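Local coordinates for reticulocyte binding protein (Streptococcus agalactiae COH1, PDB 3FAW) that probably hydrolyses the alpha-1,6 linkages of pullulan and related branched alpha-glucans as a secreted, cell-wall-anchored streptococcal pullulanase, at residues E300-D303 with Y304-K307; A370-K373 with Q374-D378; L576-H579 with D580-A583; I586-P590 with K591-E595. All coordinates share one frame; numbering follows the deposited sequence.

Contact 1 (E300-D303 with Y304-K307); sequences EKLD and YLQK. With CA (calcium ion), chain C.
The carboxylate of Asp303 and the side-chain amide of Gln306 run alongside each other on helix 302-308, with their planes turned 48° apart. Asp303 OD1 and Gln306 OE1 stand 3.8 Å from each other, and the carboxylate finds its strong partner outside, in a salt bridge from OD1 to Arg382. The tyrosine ring takes another course: with CG anti to the backbone N (chi1 171°), Tyr304 directs its phenol away from residues 300-303, edge-to-face with Trp675, and its OH bonds to Glu622. Only its CB touches the preceding turn, against Lys301 O.

Lys307 folds back along the helix. Its CG passes 3.3 Å from Asp303 O, and the bend at the last torsion (chi4 75°) leaves NZ beside Asp303 CB. The ammonium nevertheless remains 4.3 Å from Asp303 OD2, too far for a salt bridge. A water instead joins Lys307 NZ to Gln306 OE1, accepting from NZ at 2.9 Å and donating to OE1 at 2.9 Å.

Two backbone bonds close the turn: Gln306 N to Leu302 O, 2.8 Å, and Lys307 N to Asp303 O, 2.9 Å. On the buried face, Leu302 and Leu305 both rest on Ile313 of barrel strand 312-315.

Lys307 O binds a calcium ion at 2.3 Å, alongside four waters, one of which also donates to Gln306 O. Among the ligands at this contact one is thus a protein carbonyl and four are waters; the metal probably polarises that peptide group, while the lysine ammonium is hydrogen-bonded to a separate water shared with Gln306.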
loop_
_atom_site.group_PDB
_atom_site.type_symbol
_atom_site.label_atom_id
_atom_site.label_comp_id
_atom_site.label_asym_id
_atom_site.label_seq_id
_atom_site.Cartn_x
_atom_site.Cartn_y
_atom_site.Cartn_z
ATOM N N GLU A 300 9.042 -13.796 16.814
ATOM C CA GLU A 300 9.841 -15.010 16.999
ATOM C C GLU A 300 10.669 -15.392 15.764
ATOM O O GLU A 300 11.500 -16.299 15.839
ATOM C CB GLU A 300 8.942 -16.194 17.381
ATOM C CG GLU A 300 8.087 -15.970 18.626
ATOM C CD GLU A 300 7.347 -17.225 19.063
ATOM O OE1 GLU A 300 8.009 -18.236 19.397
ATOM O OE2 GLU A 300 6.101 -17.203 19.083
ATOM N N LYS A 301 10.433 -14.713 14.639
ATOM C CA LYS A 301 11.151 -14.977 13.389
ATOM C C LYS A 301 11.921 -13.765 12.841
ATOM O O LYS A 301 12.323 -13.759 11.675
ATOM C CB LYS A 301 10.155 -15.492 12.337
ATOM C CG LYS A 301 9.648 -16.903 12.612
ATOM C CD LYS A 301 10.816 -17.886 12.663
ATOM C CE LYS A 301 10.398 -19.317 12.468
ATOM N NZ LYS A 301 11.604 -20.172 12.316
ATOM N N LEU A 302 12.143 -12.757 13.685
ATOM C CA LEU A 302 12.874 -11.545 13.285
ATOM C C LEU A 302 14.382 -11.762 13.140
ATOM O O LEU A 302 15.038 -11.050 12.376
ATOM C CB LEU A 302 12.619 -10.396 14.272
ATOM C CG LEU A 302 11.189 -9.850 14.361
ATOM C CD1 LEU A 302 11.081 -8.806 15.488
ATOM C CD2 LEU A 302 10.721 -9.267 13.032
ATOM N N ASP A 303 14.929 -12.721 13.884
ATOM C CA ASP A 303 16.346 -13.082 13.767
ATOM C C ASP A 303 16.705 -13.463 12.326
ATOM O O ASP A 303 17.746 -13.052 11.813
ATOM C CB ASP A 303 16.696 -14.230 14.725
ATOM C CG ASP A 303 16.905 -13.765 16.171
ATOM O OD1 ASP A 303 16.715 -12.566 16.472
ATOM O OD2 ASP A 303 17.268 -14.615 17.017
ATOM N N TYR A 304 15.832 -14.233 11.680
ATOM C CA TYR A 304 15.984 -14.584 10.263
ATOM C C TYR A 304 16.136 -13.348 9.375
ATOM O O TYR A 304 17.006 -13.303 8.501
ATOM C CB TYR A 304 14.775 -15.398 9.787
ATOM C CG TYR A 304 14.730 -15.634 8.288
ATOM C CD1 TYR A 304 15.441 -16.686 7.710
ATOM C CD2 TYR A 304 13.974 -14.810 7.452
ATOM C CE1 TYR A 304 15.406 -16.911 6.341
ATOM C CE2 TYR A 304 13.935 -15.026 6.071
ATOM C CZ TYR A 304 14.655 -16.081 5.526
ATOM O OH TYR A 304 14.632 -16.318 4.173
ATOM N N LEU A 305 15.272 -12.359 9.598
ATOM C CA LEU A 305 15.281 -11.130 8.811
ATOM C C LEU A 305 16.458 -10.231 9.182
ATOM O O LEU A 305 17.023 -9.561 8.318
ATOM C CB LEU A 305 13.958 -10.375 8.974
ATOM C CG LEU A 305 12.708 -11.075 8.429
ATOM C CD1 LEU A 305 11.460 -10.263 8.750
ATOM C CD2 LEU A 305 12.813 -11.309 6.930
ATOM N N GLN A 306 16.829 -10.216 10.462
ATOM C CA GLN A 306 18.037 -9.508 10.895
ATOM C C GLN A 306 19.264 -10.072 10.170
ATOM O O GLN A 306 20.092 -9.318 9.659
ATOM C CB GLN A 306 18.224 -9.613 12.413
ATOM C CG GLN A 306 19.419 -8.830 12.947
ATOM C CD GLN A 306 19.597 -8.948 14.455
ATOM O OE1 GLN A 306 19.051 -9.851 15.097
ATOM N NE2 GLN A 306 20.375 -8.034 15.026
ATOM N N LYS A 307 19.368 -11.398 10.126
ATOM C CA LYS A 307 20.462 -12.067 9.419
ATOM C C LYS A 307 20.384 -11.822 7.911
ATOM O O LYS A 307 21.398 -11.550 7.272
ATOM C CB LYS A 307 20.452 -13.572 9.699
ATOM C CG LYS A 307 20.801 -13.955 11.135
ATOM C CD LYS A 307 20.466 -15.424 11.401
ATOM C CE LYS A 307 20.922 -15.879 12.787
ATOM N NZ LYS A 307 20.048 -15.367 13.885
HETATM CA CA CA C . 23.621 -10.909 7.114
HETATM O O HOH W 1 19.907 -12.486 14.348
HETATM O O HOH W 2 22.718 -9.064 8.334
HETATM O O HOH W 3 23.655 -13.238 6.391
HETATM O O HOH W 4 25.042 -9.082 6.470
HETATM O O HOH W 5 22.972 -10.104 4.716
#

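Contact 2 (A370-K373 with Q374-D378); sequences AELK and QLIHD
Leu372 and Ile376, one helical turn apart, make the closest side-chain contact here: Leu372 CG lies 3.9 Å from Ile376 CD1, the two chains crossing at a slant. Ile376 reaches back because CG1 is anti to its carbonyl carbon (chi1 -71°), which also lays CG1 3.2 Å from Leu372 O. Leu375 approaches the same leucine from the neighbouring position, its CD2 4.3 Å from Leu372 CD1.

Behind these contacts stands the helix backbone. Four successive i to i+4 bonds cross between 370-373 and 374-378, from Gln374 N to Ala370 O at 3.0 Å through to His377 N to Lys373 O at 2.9 Å. The straightest, Leu375 N to Glu371 O, has an N-H...O angle of 168° yet is the longest at 3.2 Å.

Further out, the apolar ridge is covered from two directions: Leu372 and Leu375 meet Phe295 of helix 295-298, while Leu372 and Ile376 meet Phe449 of helix 432-449. Lys373 runs out extended to a buried end, where NZ forms a salt bridge with Glu448 and bonds to the carbonyls of Pro246 and Leu249. Glu371 holds Ser359 and the Glu360 amide with its two carboxylate oxygens.

Such an amphipathic helix, set between barrel strands 312-315 and 385-390 in the chain and packed against its neighbours, is characteristic of the outer layer of a TIM barrel.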
loop_
_atom_site.group_PDB
_atom_site.type_symbol
_atom_site.label_atom_id
_atom_site.label_comp_id
_atom_site.label_asym_id
_atom_site.label_seq_id
_atom_site.Cartn_x
_atom_site.Cartn_y
_atom_site.Cartn_z
ATOM N N ALA A 370 -0.960 -2.911 22.126
ATOM C CA ALA A 370 0.209 -3.377 22.869
ATOM C C ALA A 370 1.022 -4.405 22.066
ATOM O O ALA A 370 2.251 -4.390 22.084
ATOM C CB ALA A 370 -0.224 -3.972 24.205
ATOM N N GLU A 371 0.326 -5.288 21.355
ATOM C CA GLU A 371 0.979 -6.335 20.567
ATOM C C GLU A 371 1.748 -5.808 19.345
ATOM O O GLU A 371 2.824 -6.317 19.036
ATOM C CB GLU A 371 -0.048 -7.370 20.117
ATOM C CG GLU A 371 -0.603 -8.221 21.246
ATOM C CD GLU A 371 -1.866 -8.950 20.841
ATOM O OE1 GLU A 371 -2.839 -8.284 20.433
ATOM O OE2 GLU A 371 -1.884 -10.191 20.924
ATOM N N LEU A 372 1.201 -4.806 18.652
ATOM C CA LEU A 372 1.900 -4.211 17.505
ATOM C C LEU A 372 3.088 -3.360 17.966
ATOM O O LEU A 372 4.150 -3.386 17.349
ATOM C CB LEU A 372 0.951 -3.383 16.627
ATOM C CG LEU A 372 1.580 -2.765 15.361
ATOM C CD1 LEU A 372 2.238 -3.837 14.481
ATOM C CD2 LEU A 372 0.551 -1.974 14.553
ATOM N N LYS A 373 2.903 -2.604 19.044
ATOM C CA LYS A 373 3.997 -1.835 19.635
ATOM C C LYS A 373 5.170 -2.729 20.046
ATOM O O LYS A 373 6.329 -2.360 19.860
ATOM C CB LYS A 373 3.509 -1.041 20.852
ATOM C CG LYS A 373 2.733 0.234 20.530
ATOM C CD LYS A 373 2.376 0.947 21.820
ATOM C CE LYS A 373 1.592 2.217 21.605
ATOM N NZ LYS A 373 1.677 3.094 22.816
ATOM N N GLN A 374 4.865 -3.897 20.605
ATOM C CA GLN A 374 5.893 -4.833 21.064
ATOM C C GLN A 374 6.669 -5.423 19.888
ATOM O O GLN A 374 7.899 -5.485 19.922
ATOM C CB GLN A 374 5.271 -5.955 21.906
ATOM C CG GLN A 374 6.287 -6.911 22.550
ATOM C CD GLN A 374 7.164 -6.236 23.594
ATOM O OE1 GLN A 374 8.392 -6.236 23.487
ATOM N NE2 GLN A 374 6.536 -5.656 24.605
ATOM N N LEU A 375 5.949 -5.854 18.856
ATOM C CA LEU A 375 6.572 -6.313 17.617
ATOM C C LEU A 375 7.497 -5.236 17.029
ATOM O O LEU A 375 8.607 -5.539 16.606
ATOM C CB LEU A 375 5.501 -6.696 16.585
ATOM C CG LEU A 375 5.991 -7.007 15.165
ATOM C CD1 LEU A 375 6.976 -8.170 15.179
ATOM C CD2 LEU A 375 4.819 -7.298 14.235
ATOM N N ILE A 376 7.030 -3.989 17.013
ATOM C CA ILE A 376 7.797 -2.874 16.441
ATOM C C ILE A 376 9.042 -2.558 17.284
ATOM O O ILE A 376 10.109 -2.278 16.742
ATOM C CB ILE A 376 6.909 -1.616 16.258
ATOM C CG1 ILE A 376 5.917 -1.843 15.110
ATOM C CG2 ILE A 376 7.757 -0.391 15.961
ATOM C CD1 ILE A 376 4.878 -0.737 14.937
ATOM N N HIS A 377 8.895 -2.637 18.604
ATOM C CA HIS A 377 10.023 -2.516 19.536
ATOM C C HIS A 377 11.031 -3.654 19.325
ATOM O O HIS A 377 12.236 -3.431 19.378
ATOM C CB HIS A 377 9.508 -2.511 20.983
ATOM C CG HIS A 377 10.505 -2.021 21.992
ATOM N ND1 HIS A 377 10.991 -0.730 21.997
ATOM C CD2 HIS A 377 11.079 -2.642 23.052
ATOM C CE1 HIS A 377 11.836 -0.583 23.003
ATOM N NE2 HIS A 377 11.904 -1.727 23.661
ATOM N N ASP A 378 10.530 -4.864 19.075
ATOM C CA ASP A 378 11.384 -6.026 18.766
ATOM C C ASP A 378 12.093 -5.883 17.405
ATOM O O ASP A 378 13.220 -6.335 17.241
ATOM C CB ASP A 378 10.570 -7.330 18.797
ATOM C CG ASP A 378 9.962 -7.629 20.172
ATOM O OD1 ASP A 378 10.297 -6.935 21.158
ATOM O OD2 ASP A 378 9.132 -8.560 20.262
#

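Contact 3 (L576-H579 with D580-A583); sequences LTLH and DVIA
Polar contacts centre on Thr577 and Asp580 at the first turn of helix 578-586. Thr577 is the N-cap: its OG1, held between the backbone N and the carbonyl carbon (chi1 69°), accepts from Asp580 N at 3.2 Å. The same OG1 also bonds to Arg625 O. His579 ND1 donates to Asp580 OD1 at 3.0 Å and 171°; the oxygen lies in the imidazole plane, but is met on its anti side, and ring and carboxylate are turned 72° apart. Water links Asp580 OD2 to Thr577 N, while Thr626 and the Lys627 amide hold the two carboxylate oxygens from outside.

Backbone bonds run from Val581 N to Thr577 O at 2.9 Å and onward to Ile582 and Ala583.

Apolar contacts occupy other sides of the turn. Leu576, just ahead of the helix, sets its CB 3.9 Å from Val581 CB, and Leu578 CD1 meets Ile582 CD1 at 3.9 Å.

All eight residues touch and are buried, yet Asp580 has partners on both oxygens. Those donors, with the helix N-terminus close by, would probably stabilise its negative charge, and the straight bond to ND1 restrains the rotation of the histidine ring.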
loop_
_atom_site.group_PDB
_atom_site.type_symbol
_atom_site.label_atom_id
_atom_site.label_comp_id
_atom_site.label_asym_id
_atom_site.label_seq_id
_atom_site.Cartn_x
_atom_site.Cartn_y
_atom_site.Cartn_z
ATOM N N LEU A 576 2.148 -13.175 -10.060
ATOM C CA LEU A 576 2.934 -14.399 -9.821
ATOM C C LEU A 576 4.209 -14.101 -9.035
ATOM O O LEU A 576 4.805 -13.034 -9.198
ATOM C CB LEU A 576 3.314 -15.082 -11.142
ATOM C CG LEU A 576 2.176 -15.651 -11.998
ATOM C CD1 LEU A 576 2.687 -16.024 -13.384
ATOM C CD2 LEU A 576 1.528 -16.852 -11.315
ATOM N N THR A 577 4.629 -15.044 -8.190
ATOM C CA THR A 577 5.922 -14.934 -7.509
ATOM C C THR A 577 7.044 -14.976 -8.551
ATOM O O THR A 577 6.837 -15.435 -9.678
ATOM C CB THR A 577 6.173 -16.067 -6.480
ATOM O OG1 THR A 577 6.359 -17.316 -7.157
ATOM C CG2 THR A 577 5.023 -16.183 -5.471
ATOM N N LEU A 578 8.225 -14.503 -8.163
ATOM C CA LEU A 578 9.384 -14.494 -9.052
ATOM C C LEU A 578 9.718 -15.892 -9.586
ATOM O O LEU A 578 10.026 -16.051 -10.766
ATOM C CB LEU A 578 10.607 -13.907 -8.331
ATOM C CG LEU A 578 11.874 -13.736 -9.173
ATOM C CD1 LEU A 578 11.574 -12.981 -10.465
ATOM C CD2 LEU A 578 12.956 -13.041 -8.351
ATOM N N HIS A 579 9.660 -16.893 -8.714
ATOM C CA HIS A 579 9.886 -18.287 -9.108
ATOM C C HIS A 579 8.864 -18.751 -10.152
ATOM O O HIS A 579 9.229 -19.288 -11.206
ATOM C CB HIS A 579 9.807 -19.191 -7.873
ATOM C CG HIS A 579 9.884 -20.651 -8.185
ATOM N ND1 HIS A 579 8.772 -21.408 -8.481
ATOM C CD2 HIS A 579 10.941 -21.497 -8.245
ATOM C CE1 HIS A 579 9.141 -22.655 -8.717
ATOM N NE2 HIS A 579 10.451 -22.736 -8.577
ATOM N N ASP A 580 7.588 -18.529 -9.849
ATOM C CA ASP A 580 6.490 -19.022 -10.678
ATOM C C ASP A 580 6.417 -18.339 -12.045
ATOM O O ASP A 580 6.089 -18.982 -13.043
ATOM C CB ASP A 580 5.151 -18.873 -9.944
ATOM C CG ASP A 580 5.040 -19.776 -8.715
ATOM O OD1 ASP A 580 5.872 -20.685 -8.520
ATOM O OD2 ASP A 580 4.092 -19.577 -7.937
ATOM N N VAL A 581 6.714 -17.043 -12.090
ATOM C CA VAL A 581 6.697 -16.290 -13.351
ATOM C C VAL A 581 7.889 -16.671 -14.240
ATOM O O VAL A 581 7.773 -16.701 -15.463
ATOM C CB VAL A 581 6.658 -14.759 -13.109
ATOM C CG1 VAL A 581 8.021 -14.235 -12.635
ATOM C CG2 VAL A 581 6.203 -14.035 -14.364
ATOM N N ILE A 582 9.028 -16.976 -13.623
ATOM C CA ILE A 582 10.181 -17.503 -14.356
ATOM C C ILE A 582 9.844 -18.847 -15.008
ATOM O O ILE A 582 10.108 -19.041 -16.192
ATOM C CB ILE A 582 11.425 -17.645 -13.448
ATOM C CG1 ILE A 582 12.038 -16.267 -13.180
ATOM C CG2 ILE A 582 12.470 -18.562 -14.092
ATOM C CD1 ILE A 582 13.084 -16.255 -12.077
ATOM N N ALA A 583 9.249 -19.758 -14.237
ATOM C CA ALA A 583 8.864 -21.083 -14.737
ATOM C C ALA A 583 7.824 -20.989 -15.854
ATOM O O ALA A 583 7.873 -21.751 -16.829
ATOM C CB ALA A 583 8.336 -21.951 -13.598
HETATM O O HOH W 6 2.745 -17.279 -7.913
#

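Contact 4 (I586-P590 with K591-E595); sequences INKDP and KVAEE
Asp589 grips the first turn of helix 590-609 with both its side chain and its carbonyl. As the N-cap it receives Lys591 N on OD1 at 3.1 Å, a nearly straight bond (171°) that arrives from above the carboxylate plane. CG set anti to the backbone N (chi1 -167°) lays the carboxylate alongside Lys591, whose CB is 3.5 Å from OD1. Asp589 O takes two further amides: Ala593 N, 2.8 Å away, comes in the carbonyl plane, whereas Val592 N, 3.1 Å away, stands 49° above it. One residue thus meets three N-H groups of the opening turn.

Close packing continues at Ala593, whose CB sits 3.4 Å from Asp589 O and 3.8 Å from Lys588 CB. Pro590, directly after the N-cap, packs its side chain on Ile597 and Arg628. Asp589 is also held from outside, OD2 accepting from the amide of Lys654.

The solvent side is looser. Lys588, Lys591 and Val592 are exposed. Lys591 bends at its third and fourth torsions, with NZ 6.4 Å from Asp589 OD1, so the opposite charges do not touch. Lys588 extends outward to a long, weak ion pair with Asp596, and Val592 reaches the turn mainly through CG2, 3.4 Å from Asp589 O.

Just upstream, Asn587 has positive phi and is the C-prime residue of a Schellman motif ending helix 578-586. The arrangement is a compact helix-to-helix connection: a Schellman stop followed within two residues by an Asp N-cap and a proline at N1.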
loop_
_atom_site.group_PDB
_atom_site.type_symbol
_atom_site.label_atom_id
_atom_site.label_comp_id
_atom_site.label_asym_id
_atom_site.label_seq_id
_atom_site.Cartn_x
_atom_site.Cartn_y
_atom_site.Cartn_z
ATOM N N ILE A 586 9.647 -19.274 -19.209
ATOM C CA ILE A 586 10.446 -20.251 -19.963
ATOM C C ILE A 586 9.661 -21.526 -20.301
ATOM O O ILE A 586 10.152 -22.371 -21.052
ATOM C CB ILE A 586 11.756 -20.645 -19.207
ATOM C CG1 ILE A 586 11.457 -21.485 -17.959
ATOM C CG2 ILE A 586 12.553 -19.402 -18.840
ATOM C CD1 ILE A 586 12.677 -21.773 -17.090
ATOM N N ASN A 587 8.459 -21.661 -19.737
ATOM C CA ASN A 587 7.613 -22.846 -19.912
ATOM C C ASN A 587 8.320 -24.153 -19.536
ATOM O O ASN A 587 8.506 -25.039 -20.373
ATOM C CB ASN A 587 7.061 -22.923 -21.347
ATOM C CG ASN A 587 5.999 -24.012 -21.512
ATOM O OD1 ASN A 587 6.009 -24.769 -22.487
ATOM N ND2 ASN A 587 5.091 -24.100 -20.548
ATOM N N LYS A 588 8.715 -24.263 -18.270
ATOM C CA LYS A 588 9.358 -25.476 -17.767
ATOM C C LYS A 588 8.746 -25.941 -16.438
ATOM O O LYS A 588 8.285 -25.131 -15.632
ATOM C CB LYS A 588 10.863 -25.253 -17.626
ATOM C CG LYS A 588 11.576 -25.105 -18.966
ATOM C CD LYS A 588 13.086 -25.041 -18.796
ATOM C CE LYS A 588 13.791 -25.048 -20.142
ATOM N NZ LYS A 588 15.272 -25.079 -19.998
ATOM N N ASP A 589 8.737 -27.257 -16.237
ATOM C CA ASP A 589 8.204 -27.867 -15.020
ATOM C C ASP A 589 9.271 -27.799 -13.930
ATOM O O ASP A 589 10.373 -28.314 -14.126
ATOM C CB ASP A 589 7.817 -29.329 -15.287
ATOM C CG ASP A 589 6.969 -29.938 -14.172
ATOM O OD1 ASP A 589 6.919 -29.383 -13.057
ATOM O OD2 ASP A 589 6.341 -30.991 -14.414
ATOM N N PRO A 590 8.961 -27.148 -12.788
ATOM C CA PRO A 590 9.869 -27.147 -11.631
ATOM C C PRO A 590 10.283 -28.534 -11.112
ATOM O O PRO A 590 11.295 -28.646 -10.424
ATOM C CB PRO A 590 9.071 -26.400 -10.557
ATOM C CG PRO A 590 8.109 -25.559 -11.305
ATOM C CD PRO A 590 7.753 -26.339 -12.528
ATOM N N LYS A 591 9.508 -29.571 -11.426
ATOM C CA LYS A 591 9.867 -30.948 -11.055
ATOM C C LYS A 591 11.183 -31.408 -11.696
ATOM O O LYS A 591 11.911 -32.209 -11.108
ATOM C CB LYS A 591 8.742 -31.919 -11.433
ATOM C CG LYS A 591 8.918 -33.327 -10.862
ATOM C CD LYS A 591 7.750 -34.242 -11.210
ATOM C CE LYS A 591 6.504 -33.939 -10.382
ATOM N NZ LYS A 591 6.705 -34.217 -8.932
ATOM N N VAL A 592 11.472 -30.909 -12.899
ATOM C CA VAL A 592 12.716 -31.237 -13.607
ATOM C C VAL A 592 13.655 -30.043 -13.830
ATOM O O VAL A 592 14.833 -30.238 -14.133
ATOM C CB VAL A 592 12.427 -31.876 -14.987
ATOM C CG1 VAL A 592 11.576 -33.124 -14.828
ATOM C CG2 VAL A 592 11.755 -30.873 -15.920
ATOM N N ALA A 593 13.143 -28.819 -13.687
ATOM C CA ALA A 593 13.915 -27.616 -14.015
ATOM C C ALA A 593 14.094 -26.654 -12.828
ATOM O O ALA A 593 14.340 -25.463 -13.030
ATOM C CB ALA A 593 13.266 -26.890 -15.188
ATOM N N GLU A 594 13.994 -27.175 -11.605
ATOM C CA GLU A 594 14.161 -26.367 -10.388
ATOM C C GLU A 594 15.479 -25.588 -10.367
ATOM O O GLU A 594 15.513 -24.415 -9.989
ATOM C CB GLU A 594 14.065 -27.262 -9.140
ATOM C CG GLU A 594 14.470 -26.588 -7.822
ATOM C CD GLU A 594 14.020 -27.366 -6.593
ATOM O OE1 GLU A 594 13.966 -28.613 -6.657
ATOM O OE2 GLU A 594 13.726 -26.727 -5.561
ATOM N N GLU A 595 16.555 -26.255 -10.768
ATOM C CA GLU A 595 17.901 -25.685 -10.734
ATOM C C GLU A 595 18.059 -24.510 -11.715
ATOM O O GLU A 595 18.621 -23.473 -11.361
ATOM C CB GLU A 595 18.923 -26.790 -11.033
ATOM C CG GLU A 595 20.387 -26.364 -11.035
ATOM C CD GLU A 595 20.914 -26.005 -9.662
ATOM O OE1 GLU A 595 20.185 -26.177 -8.663
ATOM O OE2 GLU A 595 22.074 -25.550 -9.587
#

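Overall arrangement
Contact 3 is wholly buried, whereas contacts 1, 2 and 4 each combine a covered face with an exposed one. Contacts 1 and 2 belong to successive helices of the catalytic barrel and touch, Leu302 CD1 lying 4.2 Å from Leu375 CD1; contact 2 is mid-helix and mainly apolar, contact 1 lies on a short helix whose Lys307 carbonyl binds calcium. Contacts 3 and 4 stand about 11 Å apart between centres: contact 3 opens helix 578-586, and contact 4 spans its end and the start of helix 590-609, with Thr577 and Asp589 as caps. Pro590 CG packs 4.0 Å from His579 CE1, joining them. The two pairs are separate: contacts 2 and 4 have centres about 41 Å apart.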